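Local coordinates for protein PA0821 (Pseudomonas aeruginosa, PDB 7DRG) that probably acts as an immunity protein (antitoxin) against a VRR-NUC domain effector of the type VI secretion system, at residues Cys61-His72 with Ala122-Tyr130. Sequence-based numbering, arbitrary orientation.
Sequences CFDEFERLAEPH and AGAWLFDIY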
# COMPACT_ATOMS: atom_id res chain seq x y z
N CYS B 61 -26.85 14.96 21.41
CA CYS B 61 -25.65 14.22 21.04
C CYS B 61 -24.41 15.10 21.15
O CYS B 61 -23.38 14.68 21.69
CB CYS B 61 -25.76 13.67 19.61
SG CYS B 61 -27.01 12.40 19.35
N PHE B 62 -24.49 16.33 20.63
CA PHE B 62 -23.32 17.20 20.68
C PHE B 62 -22.97 17.58 22.11
O PHE B 62 -21.79 17.66 22.46
CB PHE B 62 -23.53 18.45 19.82
CG PHE B 62 -22.31 19.31 19.73
CD1 PHE B 62 -21.16 18.82 19.14
CD2 PHE B 62 -22.29 20.60 20.23
CE1 PHE B 62 -20.01 19.58 19.05
CE2 PHE B 62 -21.14 21.38 20.14
CZ PHE B 62 -20.01 20.87 19.54
N ASP B 63 -23.98 17.81 22.97
CA ASP B 63 -23.69 18.10 24.37
C ASP B 63 -22.87 16.98 25.00
O ASP B 63 -21.90 17.23 25.72
CB ASP B 63 -24.99 18.30 25.16
CG ASP B 63 -25.67 19.62 24.88
OD1 ASP B 63 -25.03 20.55 24.34
OD2 ASP B 63 -26.87 19.73 25.23
N GLU B 64 -23.28 15.73 24.75
CA GLU B 64 -22.57 14.56 25.26
C GLU B 64 -21.14 14.51 24.74
O GLU B 64 -20.20 14.21 25.48
CB GLU B 64 -23.31 13.30 24.85
CG GLU B 64 -24.27 12.75 25.83
CD GLU B 64 -24.60 11.31 25.50
OE1 GLU B 64 -25.45 11.09 24.61
OE2 GLU B 64 -23.99 10.40 26.11
N PHE B 65 -20.98 14.75 23.44
CA PHE B 65 -19.66 14.70 22.82
C PHE B 65 -18.78 15.84 23.32
O PHE B 65 -17.60 15.65 23.62
CB PHE B 65 -19.82 14.74 21.31
CG PHE B 65 -18.53 14.84 20.55
CD1 PHE B 65 -17.77 13.70 20.32
CD2 PHE B 65 -18.08 16.06 20.06
CE1 PHE B 65 -16.58 13.79 19.61
CE2 PHE B 65 -16.89 16.14 19.34
CZ PHE B 65 -16.15 15.00 19.13
N GLU B 66 -19.36 17.03 23.43
CA GLU B 66 -18.59 18.21 23.79
C GLU B 66 -18.07 18.13 25.22
O GLU B 66 -17.03 18.73 25.52
CB GLU B 66 -19.44 19.47 23.58
CG GLU B 66 -18.66 20.76 23.56
CD GLU B 66 -19.54 21.96 23.22
OE1 GLU B 66 -20.65 22.06 23.79
OE2 GLU B 66 -19.11 22.80 22.40
N ARG B 67 -18.76 17.41 26.10
CA ARG B 67 -18.23 17.23 27.45
C ARG B 67 -16.85 16.59 27.41
O ARG B 67 -15.98 16.93 28.23
CB ARG B 67 -19.18 16.38 28.30
CG ARG B 67 -18.75 16.28 29.76
CD ARG B 67 -19.67 15.40 30.59
NE ARG B 67 -19.70 14.02 30.09
CZ ARG B 67 -18.78 13.11 30.39
NH1 ARG B 67 -17.76 13.41 31.18
NH2 ARG B 67 -18.88 11.88 29.88
N LEU B 68 -16.61 15.70 26.45
CA LEU B 68 -15.29 15.10 26.28
C LEU B 68 -14.37 15.95 25.42
O LEU B 68 -13.17 16.04 25.71
CB LEU B 68 -15.42 13.71 25.65
CG LEU B 68 -16.47 12.77 26.22
CD1 LEU B 68 -16.38 11.43 25.50
CD2 LEU B 68 -16.29 12.61 27.73
N ALA B 69 -14.91 16.58 24.37
CA ALA B 69 -14.09 17.14 23.30
C ALA B 69 -13.80 18.62 23.46
O ALA B 69 -12.94 19.14 22.73
CB ALA B 69 -14.78 16.92 21.95
N GLU B 70 -14.48 19.31 24.37
CA GLU B 70 -14.35 20.76 24.50
C GLU B 70 -12.90 21.25 24.60
O GLU B 70 -12.58 22.25 23.95
CB GLU B 70 -15.17 21.25 25.71
CG GLU B 70 -15.27 22.77 25.85
CD GLU B 70 -14.07 23.38 26.56
OE1 GLU B 70 -13.80 24.58 26.34
OE2 GLU B 70 -13.39 22.66 27.33
N PRO B 71 -12.00 20.61 25.36
CA PRO B 71 -10.62 21.13 25.43
C PRO B 71 -9.87 21.03 24.11
O PRO B 71 -8.80 21.64 23.99
CB PRO B 71 -9.96 20.25 26.51
CG PRO B 71 -11.07 19.64 27.25
CD PRO B 71 -12.18 19.46 26.27
N HIS B 72 -10.39 20.30 23.13
CA HIS B 72 -9.63 19.94 21.94
C HIS B 72 -10.20 20.47 20.63
O HIS B 72 -9.46 20.51 19.64
CB HIS B 72 -9.51 18.41 21.84
CG HIS B 72 -9.04 17.76 23.10
ND1 HIS B 72 -7.73 17.85 23.54
CD2 HIS B 72 -9.69 17.02 24.02
CE1 HIS B 72 -7.61 17.20 24.68
NE2 HIS B 72 -8.78 16.68 24.99
N ALA B 122 -6.32 17.58 9.22
CA ALA B 122 -7.14 16.52 9.80
C ALA B 122 -6.93 16.49 11.31
O ALA B 122 -5.83 16.73 11.81
CB ALA B 122 -6.78 15.16 9.19
N GLY B 123 -8.01 16.20 12.04
CA GLY B 123 -7.94 16.10 13.48
C GLY B 123 -8.64 14.84 13.95
O GLY B 123 -9.52 14.30 13.28
N ALA B 124 -8.24 14.38 15.14
CA ALA B 124 -8.75 13.12 15.66
C ALA B 124 -10.08 13.25 16.38
O ALA B 124 -10.76 12.23 16.56
CB ALA B 124 -7.71 12.50 16.61
N TRP B 125 -10.48 14.45 16.77
CA TRP B 125 -11.81 14.71 17.33
C TRP B 125 -12.68 15.28 16.22
O TRP B 125 -12.27 16.21 15.52
CB TRP B 125 -11.75 15.71 18.48
CG TRP B 125 -10.99 15.27 19.71
CD1 TRP B 125 -9.68 15.48 19.98
CD2 TRP B 125 -11.54 14.59 20.85
NE1 TRP B 125 -9.36 14.96 21.21
CE2 TRP B 125 -10.48 14.41 21.76
CE3 TRP B 125 -12.80 14.10 21.18
CZ2 TRP B 125 -10.66 13.76 22.99
CZ3 TRP B 125 -12.98 13.47 22.40
CH2 TRP B 125 -11.91 13.30 23.29
N LEU B 126 -13.88 14.73 16.06
CA LEU B 126 -14.77 15.12 14.98
C LEU B 126 -16.22 15.01 15.43
O LEU B 126 -16.58 14.06 16.14
CB LEU B 126 -14.56 14.23 13.75
CG LEU B 126 -15.57 14.39 12.61
CD1 LEU B 126 -15.23 15.61 11.80
CD2 LEU B 126 -15.63 13.13 11.74
N PHE B 127 -17.04 15.97 15.03
CA PHE B 127 -18.49 15.83 15.15
C PHE B 127 -19.07 16.50 13.91
O PHE B 127 -18.96 17.72 13.76
CB PHE B 127 -19.02 16.48 16.43
CG PHE B 127 -20.46 16.16 16.73
CD1 PHE B 127 -21.48 16.97 16.24
CD2 PHE B 127 -20.81 15.08 17.54
CE1 PHE B 127 -22.81 16.70 16.53
CE2 PHE B 127 -22.15 14.82 17.84
CZ PHE B 127 -23.14 15.62 17.33
N ASP B 128 -19.67 15.71 13.02
CA ASP B 128 -20.04 16.18 11.69
C ASP B 128 -21.49 15.82 11.41
O ASP B 128 -21.83 14.63 11.34
CB ASP B 128 -19.11 15.53 10.65
CG ASP B 128 -19.31 16.05 9.24
OD1 ASP B 128 -20.28 16.77 8.96
OD2 ASP B 128 -18.45 15.72 8.39
N ILE B 129 -22.34 16.83 11.23
CA ILE B 129 -23.74 16.64 10.88
C ILE B 129 -23.94 17.02 9.43
O ILE B 129 -23.55 18.12 9.01
CB ILE B 129 -24.68 17.47 11.76
CG1 ILE B 129 -24.56 17.06 13.23
CG2 ILE B 129 -26.13 17.32 11.28
CD1 ILE B 129 -25.20 18.08 14.16
N TYR B 130 -24.57 16.14 8.66
CA TYR B 130 -24.96 16.42 7.28
C TYR B 130 -26.44 16.08 7.16
O TYR B 130 -26.81 14.90 7.13
CB TYR B 130 -24.09 15.63 6.31
CG TYR B 130 -24.45 15.78 4.85
CD1 TYR B 130 -23.92 16.81 4.10
CD2 TYR B 130 -25.30 14.88 4.22
CE1 TYR B 130 -24.23 16.95 2.76
CE2 TYR B 130 -25.62 15.01 2.89
CZ TYR B 130 -25.08 16.05 2.17
OH TYR B 130 -25.39 16.19 0.84
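The ring of Phe127 packs against Phe62 and Phe65 on the facing side of the helix, and these three rings form an aromatic cluster that illustrates how a helix can be joined to a sheet mainly by side chains, without hydrogen bonds between the two segments. With CG anti to the backbone N (chi1 -170°), the ring of Phe127 reaches the helix, where Phe62 CD1 lies over one face, 3.5 Å from Phe127 CD1. The Phe62 and Phe127 planes are inclined at 58°, an oblique pairing. Phe65 and Phe127 run alongside each other, pointing opposite ways, which brings Phe65 CE2 to 3.6 Å from Phe127 CB and Phe65 CZ to 3.2 Å from Leu126 O. Cys61 CB meets the edge of the Phe127 ring near its plane.

Helix segment 61-69 runs nearly antiparallel to strand segment 126-130 (160°), their axes 10.0 Å apart at closest approach; both belong to the part of the chain that carries the type VI immunity family for VRR-NUC effectors. The strand sits between strands 109-114 and 144-151; Tyr113 of the former stacks on Phe62, and Leu146 of the latter touches Phe127.

The buried, close-packed side continues into Trp125, whose six-membered ring has Ala69 CA over one face and Phe65 CZ at its edge, while Ala69 CB is 3.5 Å from Trp125 CE3. The looser side faces solvent: exposed His72 lies nearly parallel to the five-membered ring of Trp125 but displaced, with little overlap. His72 CB supplies a CH-pi contact to that ring, 3.8 Å from its centroid, and Pro71 CB stands over the centre of one imidazole face.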